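Long-range contact in MHP1 (Microbacterium liquefaciens, PDB 2JLN), which couples sodium binding to the uptake of 5-aryl-substituted hydantoins across the membrane as a nucleobase-cation-symport-1 family transporter: residues A[8-20]-A[389-401]. Numbering follows the deposited sequence.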
ATOM      1  N   GLU A   8     -16.379 -10.791 -33.201  1.00 87.61           N
ATOM      2  CA  GLU A   8     -16.054  -9.432 -32.757  1.00 92.33           C
ATOM      3  C   GLU A   8     -14.986  -9.356 -31.623  1.00 93.88           C
ATOM      4  O   GLU A   8     -13.773  -9.310 -31.868  1.00 88.94           O
ATOM      5  CB  GLU A   8     -17.344  -8.690 -32.354  1.00 86.07           C
ATOM      6  CG  GLU A   8     -17.200  -7.179 -32.137  1.00 86.92           C
ATOM      7  CD  GLU A   8     -16.673  -6.429 -33.370  1.00 96.44           C
ATOM      8  OE1 GLU A   8     -16.952  -5.210 -33.492  1.00 92.89           O
ATOM      9  OE2 GLU A   8     -15.978  -7.047 -34.217  1.00 96.38           O
ATOM     10  N   ALA A   9     -15.443  -9.352 -30.378  1.00 92.94           N
ATOM     11  CA  ALA A   9     -14.561  -9.049 -29.262  1.00 82.75           C
ATOM     12  C   ALA A   9     -14.247 -10.241 -28.356  1.00 79.46           C
ATOM     13  O   ALA A   9     -15.155 -10.922 -27.859  1.00 77.65           O
ATOM     14  CB  ALA A   9     -15.153  -7.895 -28.440  1.00 77.56           C
ATOM     15  N   ARG A  10     -12.952 -10.455 -28.137  1.00 72.86           N
ATOM     16  CA  ARG A  10     -12.435 -11.429 -27.180  1.00 70.33           C
ATOM     17  C   ARG A  10     -12.896 -11.125 -25.741  1.00 69.03           C
ATOM     18  O   ARG A  10     -12.961  -9.957 -25.353  1.00 67.91           O
ATOM     19  CB  ARG A  10     -10.909 -11.391 -27.252  1.00 71.02           C
ATOM     20  CG  ARG A  10     -10.223 -12.668 -26.826  1.00 76.08           C
ATOM     21  CD  ARG A  10      -8.841 -12.806 -27.480  1.00 80.16           C
ATOM     22  NE  ARG A  10      -7.800 -11.954 -26.896  1.00 80.02           N
ATOM     23  CZ  ARG A  10      -7.150 -12.220 -25.761  1.00 82.27           C
ATOM     24  NH1 ARG A  10      -7.443 -13.319 -25.053  1.00 74.87           N
ATOM     25  NH2 ARG A  10      -6.208 -11.378 -25.326  1.00 79.65           N
ATOM     26  N   SER A  11     -13.211 -12.157 -24.950  1.00 62.54           N
ATOM     27  CA  SER A  11     -13.587 -11.939 -23.546  1.00 59.80           C
ATOM     28  C   SER A  11     -12.377 -12.021 -22.611  1.00 61.68           C
ATOM     29  O   SER A  11     -11.547 -12.934 -22.751  1.00 62.21           O
ATOM     30  CB  SER A  11     -14.650 -12.938 -23.080  1.00 60.55           C
ATOM     31  OG  SER A  11     -15.038 -12.683 -21.728  1.00 60.14           O
ATOM     32  N   LEU A  12     -12.291 -11.079 -21.659  1.00 56.09           N
ATOM     33  CA  LEU A  12     -11.159 -11.008 -20.722  1.00 52.13           C
ATOM     34  C   LEU A  12     -11.519 -11.448 -19.297  1.00 50.93           C
ATOM     35  O   LEU A  12     -10.681 -11.367 -18.392  1.00 46.98           O
ATOM     36  CB  LEU A  12     -10.553  -9.595 -20.688  1.00 52.52           C
ATOM     37  CG  LEU A  12      -9.897  -8.985 -21.937  1.00 53.89           C
ATOM     38  CD1 LEU A  12      -9.433  -7.582 -21.650  1.00 47.73           C
ATOM     39  CD2 LEU A  12      -8.739  -9.822 -22.487  1.00 54.29           C
ATOM     40  N   LEU A  13     -12.759 -11.910 -19.108  1.00 52.31           N
ATOM     41  CA  LEU A  13     -13.255 -12.324 -17.788  1.00 46.41           C
ATOM     42  C   LEU A  13     -12.860 -13.756 -17.487  1.00 46.02           C
ATOM     43  O   LEU A  13     -12.869 -14.600 -18.382  1.00 51.23           O
ATOM     44  CB  LEU A  13     -14.777 -12.174 -17.709  1.00 43.28           C
ATOM     45  CG  LEU A  13     -15.519 -12.714 -16.492  1.00 40.85           C
ATOM     46  CD1 LEU A  13     -14.696 -12.651 -15.272  1.00 44.65           C
ATOM     47  CD2 LEU A  13     -16.746 -11.893 -16.259  1.00 46.76           C
ATOM     48  N   ASN A  14     -12.476 -14.001 -16.239  1.00 41.73           N
ATOM     49  CA  ASN A  14     -12.282 -15.338 -15.695  1.00 41.85           C
ATOM     50  C   ASN A  14     -12.612 -15.273 -14.196  1.00 43.20           C
ATOM     51  O   ASN A  14     -12.706 -14.175 -13.648  1.00 42.59           O
ATOM     52  CB  ASN A  14     -10.881 -15.898 -16.024  1.00 46.64           C
ATOM     53  CG  ASN A  14      -9.762 -15.359 -15.110  1.00 45.61           C
ATOM     54  OD1 ASN A  14     -10.022 -14.809 -14.046  1.00 46.27           O
ATOM     55  ND2 ASN A  14      -8.512 -15.557 -15.521  1.00 41.45           N
ATOM     56  N   PRO A  15     -12.836 -16.429 -13.535  1.00 44.31           N
ATOM     57  CA  PRO A  15     -13.418 -16.379 -12.184  1.00 43.10           C
ATOM     58  C   PRO A  15     -12.598 -15.580 -11.160  1.00 44.35           C
ATOM     59  O   PRO A  15     -13.197 -14.987 -10.269  1.00 45.49           O
ATOM     60  CB  PRO A  15     -13.525 -17.856 -11.788  1.00 40.28           C
ATOM     61  CG  PRO A  15     -12.611 -18.554 -12.714  1.00 42.67           C
ATOM     62  CD  PRO A  15     -12.711 -17.817 -13.997  1.00 42.57           C
ATOM     63  N   SER A  16     -11.277 -15.536 -11.292  1.00 43.49           N
ATOM     64  CA  SER A  16     -10.447 -14.767 -10.357  1.00 43.98           C
ATOM     65  C   SER A  16     -10.535 -13.255 -10.538  1.00 45.69           C
ATOM     66  O   SER A  16     -10.559 -12.522  -9.556  1.00 48.89           O
ATOM     67  CB  SER A  16      -8.981 -15.196 -10.454  1.00 47.95           C
ATOM     68  OG  SER A  16      -8.840 -16.582 -10.183  1.00 50.30           O
ATOM     69  N   ASN A  17     -10.568 -12.794 -11.788  1.00 45.75           N
ATOM     70  CA  ASN A  17     -10.610 -11.363 -12.115  1.00 43.58           C
ATOM     71  C   ASN A  17     -12.025 -10.766 -12.308  1.00 44.56           C
ATOM     72  O   ASN A  17     -12.187  -9.675 -12.856  1.00 44.82           O
ATOM     73  CB  ASN A  17      -9.745 -11.089 -13.353  1.00 42.58           C
ATOM     74  CG  ASN A  17     -10.361 -11.635 -14.642  1.00 43.88           C
ATOM     75  OD1 ASN A  17     -11.568 -11.583 -14.815  1.00 45.30           O
ATOM     76  ND2 ASN A  17      -9.529 -12.151 -15.550  1.00 44.42           N
ATOM     77  N   ALA A  18     -13.045 -11.485 -11.858  1.00 44.80           N
ATOM     78  CA  ALA A  18     -14.427 -11.029 -11.988  1.00 46.21           C
ATOM     79  C   ALA A  18     -14.782 -10.112 -10.841  1.00 42.41           C
ATOM     80  O   ALA A  18     -14.264 -10.288  -9.759  1.00 44.42           O
ATOM     81  CB  ALA A  18     -15.368 -12.212 -11.988  1.00 44.21           C
ATOM     82  N   PRO A  19     -15.688  -9.144 -11.066  1.00 42.79           N
ATOM     83  CA  PRO A  19     -16.158  -8.303  -9.960  1.00 43.37           C
ATOM     84  C   PRO A  19     -16.597  -9.169  -8.774  1.00 47.81           C
ATOM     85  O   PRO A  19     -16.954 -10.332  -8.943  1.00 53.23           O
ATOM     86  CB  PRO A  19     -17.343  -7.564 -10.570  1.00 41.20           C
ATOM     87  CG  PRO A  19     -17.035  -7.530 -12.010  1.00 41.55           C
ATOM     88  CD  PRO A  19     -16.339  -8.791 -12.336  1.00 41.12           C
ATOM     89  N   THR A  20     -16.564  -8.610  -7.578  1.00 46.18           N
ATOM     90  CA  THR A  20     -16.759  -9.391  -6.380  1.00 48.20           C
ATOM     91  C   THR A  20     -18.145  -9.100  -5.884  1.00 52.14           C
ATOM     92  O   THR A  20     -18.448  -7.952  -5.524  1.00 51.12           O
ATOM     93  CB  THR A  20     -15.699  -9.022  -5.304  1.00 50.18           C
ATOM     94  OG1 THR A  20     -14.417  -9.528  -5.721  1.00 54.22           O
ATOM     95  CG2 THR A  20     -16.058  -9.587  -3.925  1.00 46.66           C
ATOM     96  N   ILE A 389     -20.073   4.014 -15.032  1.00 55.26           N
ATOM     97  CA  ILE A 389     -19.136   3.148 -15.730  1.00 51.66           C
ATOM     98  C   ILE A 389     -19.785   1.887 -16.312  1.00 53.98           C
ATOM     99  O   ILE A 389     -20.896   1.514 -15.918  1.00 57.01           O
ATOM    100  CB  ILE A 389     -18.030   2.748 -14.795  1.00 50.64           C
ATOM    101  CG1 ILE A 389     -18.476   1.609 -13.902  1.00 47.60           C
ATOM    102  CG2 ILE A 389     -17.662   3.913 -13.927  1.00 51.55           C
ATOM    103  CD1 ILE A 389     -17.318   0.931 -13.274  1.00 49.42           C
ATOM    104  N   SER A 390     -19.102   1.231 -17.249  1.00 47.87           N
ATOM    105  CA  SER A 390     -19.661   0.043 -17.886  1.00 46.05           C
ATOM    106  C   SER A 390     -18.843  -1.225 -17.641  1.00 45.90           C
ATOM    107  O   SER A 390     -17.950  -1.530 -18.408  1.00 46.28           O
ATOM    108  CB  SER A 390     -19.837   0.272 -19.390  1.00 44.84           C
ATOM    109  OG  SER A 390     -20.296  -0.896 -20.042  1.00 43.45           O
ATOM    110  N   LEU A 391     -19.153  -1.983 -16.596  1.00 44.24           N
ATOM    111  CA  LEU A 391     -18.455  -3.250 -16.416  1.00 45.66           C
ATOM    112  C   LEU A 391     -18.376  -4.086 -17.701  1.00 47.15           C
ATOM    113  O   LEU A 391     -17.349  -4.685 -17.997  1.00 49.34           O
ATOM    114  CB  LEU A 391     -19.084  -4.087 -15.313  1.00 47.16           C
ATOM    115  CG  LEU A 391     -19.289  -3.493 -13.934  1.00 45.65           C
ATOM    116  CD1 LEU A 391     -19.243  -4.614 -12.947  1.00 45.71           C
ATOM    117  CD2 LEU A 391     -18.230  -2.528 -13.623  1.00 45.23           C
ATOM    118  N   HIS A 392     -19.456  -4.138 -18.464  1.00 50.13           N
ATOM    119  CA  HIS A 392     -19.466  -4.937 -19.692  1.00 52.81           C
ATOM    120  C   HIS A 392     -18.212  -4.689 -20.517  1.00 51.08           C
ATOM    121  O   HIS A 392     -17.563  -5.629 -20.997  1.00 52.54           O
ATOM    122  CB  HIS A 392     -20.725  -4.615 -20.518  1.00 57.54           C
ATOM    123  CG  HIS A 392     -20.805  -5.330 -21.833  1.00 58.24           C
ATOM    124  ND1 HIS A 392     -21.138  -6.669 -21.938  1.00 60.40           N
ATOM    125  CD2 HIS A 392     -20.627  -4.886 -23.103  1.00 55.64           C
ATOM    126  CE1 HIS A 392     -21.143  -7.018 -23.212  1.00 61.09           C
ATOM    127  NE2 HIS A 392     -20.827  -5.957 -23.939  1.00 59.77           N
ATOM    128  N   ASP A 393     -17.866  -3.419 -20.670  1.00 48.47           N
ATOM    129  CA  ASP A 393     -16.801  -3.045 -21.592  1.00 49.03           C
ATOM    130  C   ASP A 393     -15.400  -3.193 -21.017  1.00 50.27           C
ATOM    131  O   ASP A 393     -14.446  -3.275 -21.780  1.00 54.02           O
ATOM    132  CB  ASP A 393     -17.010  -1.628 -22.133  1.00 49.95           C
ATOM    133  CG  ASP A 393     -18.337  -1.472 -22.888  1.00 55.21           C
ATOM    134  OD1 ASP A 393     -19.402  -1.741 -22.276  1.00 54.86           O
ATOM    135  OD2 ASP A 393     -18.312  -1.068 -24.081  1.00 55.30           O
ATOM    136  N   LEU A 394     -15.276  -3.230 -19.687  1.00 49.29           N
ATOM    137  CA  LEU A 394     -13.975  -3.387 -19.021  1.00 47.77           C
ATOM    138  C   LEU A 394     -13.477  -4.820 -19.184  1.00 50.77           C
ATOM    139  O   LEU A 394     -12.285  -5.109 -19.023  1.00 49.19           O
ATOM    140  CB  LEU A 394     -14.046  -3.042 -17.521  1.00 41.90           C
ATOM    141  CG  LEU A 394     -14.157  -1.580 -17.101  1.00 41.57           C
ATOM    142  CD1 LEU A 394     -14.586  -1.453 -15.689  1.00 44.98           C
ATOM    143  CD2 LEU A 394     -12.863  -0.899 -17.260  1.00 45.72           C
ATOM    144  N   TYR A 395     -14.380  -5.734 -19.497  1.00 47.60           N
ATOM    145  CA  TYR A 395     -13.949  -7.105 -19.594  1.00 49.70           C
ATOM    146  C   TYR A 395     -13.951  -7.598 -21.035  1.00 57.40           C
ATOM    147  O   TYR A 395     -13.988  -8.822 -21.297  1.00 57.86           O
ATOM    148  CB  TYR A 395     -14.808  -7.980 -18.702  1.00 49.22           C
ATOM    149  CG  TYR A 395     -14.507  -7.793 -17.258  1.00 44.06           C
ATOM    150  CD1 TYR A 395     -15.264  -6.934 -16.484  1.00 42.14           C
ATOM    151  CD2 TYR A 395     -13.445  -8.458 -16.668  1.00 45.31           C
ATOM    152  CE1 TYR A 395     -14.978  -6.750 -15.151  1.00 42.54           C
ATOM    153  CE2 TYR A 395     -13.139  -8.275 -15.329  1.00 43.49           C
ATOM    154  CZ  TYR A 395     -13.911  -7.425 -14.580  1.00 42.84           C
ATOM    155  OH  TYR A 395     -13.618  -7.244 -13.260  1.00 43.33           O
ATOM    156  N   ARG A 396     -13.886  -6.647 -21.967  1.00 54.68           N
ATOM    157  CA  ARG A 396     -14.014  -6.966 -23.380  1.00 55.60           C
ATOM    158  C   ARG A 396     -13.000  -6.184 -24.167  1.00 51.60           C
ATOM    159  O   ARG A 396     -12.897  -4.989 -24.012  1.00 56.73           O
ATOM    160  CB  ARG A 396     -15.424  -6.592 -23.858  1.00 61.76           C
ATOM    161  CG  ARG A 396     -16.097  -7.632 -24.764  1.00 64.07           C
ATOM    162  CD  ARG A 396     -17.610  -7.499 -24.716  1.00 58.70           C
ATOM    163  NE  ARG A 396     -18.115  -7.506 -23.337  1.00 62.57           N
ATOM    164  CZ  ARG A 396     -18.290  -8.605 -22.593  1.00 66.25           C
ATOM    165  NH1 ARG A 396     -17.997  -9.808 -23.084  1.00 67.94           N
ATOM    166  NH2 ARG A 396     -18.760  -8.506 -21.352  1.00 62.29           N
ATOM    167  N   THR A 397     -12.265  -6.869 -25.016  1.00 51.28           N
ATOM    168  CA  THR A 397     -11.317  -6.281 -25.962  1.00 52.74           C
ATOM    169  C   THR A 397     -11.772  -5.101 -26.881  1.00 57.41           C
ATOM    170  O   THR A 397     -11.004  -4.166 -27.152  1.00 52.15           O
ATOM    171  CB  THR A 397     -10.814  -7.434 -26.832  1.00 63.14           C
ATOM    172  OG1 THR A 397      -9.634  -7.983 -26.236  1.00 61.85           O
ATOM    173  CG2 THR A 397     -10.567  -7.005 -28.281  1.00 66.15           C
ATOM    174  N   LYS A 398     -13.002  -5.150 -27.389  1.00 62.41           N
ATOM    175  CA  LYS A 398     -13.522  -4.063 -28.229  1.00 59.32           C
ATOM    176  C   LYS A 398     -14.801  -3.463 -27.656  1.00 57.57           C
ATOM    177  O   LYS A 398     -15.848  -4.076 -27.714  1.00 62.99           O
ATOM    178  CB  LYS A 398     -13.784  -4.570 -29.640  1.00 62.84           C
ATOM    179  CG  LYS A 398     -12.550  -5.182 -30.264  1.00 74.13           C
ATOM    180  CD  LYS A 398     -12.611  -5.191 -31.778  1.00 83.72           C
ATOM    181  CE  LYS A 398     -11.211  -5.292 -32.377  1.00 86.42           C
ATOM    182  NZ  LYS A 398     -11.294  -5.614 -33.839  1.00102.22           N
ATOM    183  N   GLY A 399     -14.713  -2.265 -27.095  1.00 54.14           N
ATOM    184  CA  GLY A 399     -15.854  -1.642 -26.452  1.00 51.81           C
ATOM    185  C   GLY A 399     -15.561  -0.173 -26.261  1.00 52.69           C
ATOM    186  O   GLY A 399     -14.678   0.365 -26.931  1.00 53.73           O
ATOM    187  N   ILE A 400     -16.271   0.486 -25.351  1.00 51.24           N
ATOM    188  CA  ILE A 400     -16.061   1.925 -25.168  1.00 52.15           C
ATOM    189  C   ILE A 400     -14.734   2.327 -24.498  1.00 50.97           C
ATOM    190  O   ILE A 400     -14.506   3.510 -24.295  1.00 54.17           O
ATOM    191  CB  ILE A 400     -17.232   2.604 -24.428  1.00 49.60           C
ATOM    192  CG1 ILE A 400     -17.092   2.409 -22.924  1.00 49.65           C
ATOM    193  CG2 ILE A 400     -18.547   2.071 -24.925  1.00 49.16           C
ATOM    194  CD1 ILE A 400     -18.135   3.149 -22.120  1.00 52.47           C
ATOM    195  N   TYR A 401     -13.872   1.361 -24.165  1.00 54.21           N
ATOM    196  CA  TYR A 401     -12.568   1.636 -23.521  1.00 50.97           C
ATOM    197  C   TYR A 401     -11.376   1.201 -24.384  1.00 55.15           C
ATOM    198  O   TYR A 401     -10.254   1.078 -23.889  1.00 55.89           O
ATOM    199  CB  TYR A 401     -12.471   0.948 -22.160  1.00 45.55           C
ATOM    200  CG  TYR A 401     -13.558   1.368 -21.213  1.00 48.13           C
ATOM    201  CD1 TYR A 401     -14.320   0.422 -20.537  1.00 47.26           C
ATOM    202  CD2 TYR A 401     -13.848   2.714 -21.011  1.00 49.01           C
ATOM    203  CE1 TYR A 401     -15.335   0.808 -19.681  1.00 47.03           C
ATOM    204  CE2 TYR A 401     -14.854   3.111 -20.150  1.00 47.86           C
ATOM    205  CZ  TYR A 401     -15.597   2.150 -19.491  1.00 48.05           C
ATOM    206  OH  TYR A 401     -16.610   2.526 -18.644  1.00 48.03           O
TER
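Tyr395 grips the N-terminal tail with both its backbone and its side chain: its carbonyl O accepts from Leu12 N (2.8 Å), and its phenol OH donates to Asn17 O. Tyr395 OH lies 2.8 Å from Asn17 O, in the plane of that carbonyl. With CG anti to the carbonyl carbon (chi1 -73°), the ring reaches into the bend of segment 8-20. Pro19 comes to it from the opposite direction, its CD 3.6 Å from Tyr395 CZ, while Pro19 CG rests on Leu391 CD1 (3.8 Å). Asn17 OD1, which takes the backbone N of Asn14, passes 3.7 Å from Tyr395 CE2. An alanine in place of Tyr395 would probably leave Asn17 O without its hydroxyl donor and open a gap beside Pro19. Beyond Tyr395, Thr397 N donates to Arg10 O (3.2 Å), completing a single beta bridge centred on Ser11 and Arg396. Ala9 CB then packs against Lys398 CB at 3.8 Å. Leu13 O accepts from Arg332 NH2, and Asn14 ND2 donates to Pro331 O. The contact ties the loop before helix 29-40 to short helix 391-394 and the loop after it, away from the sodium and substrate sites. Main-chain polar groups on the tail supply all three cross-segment hydrogen bonds, implying that its path is fixed largely through its backbone, with apolar contacts, several round Tyr395, filling in between.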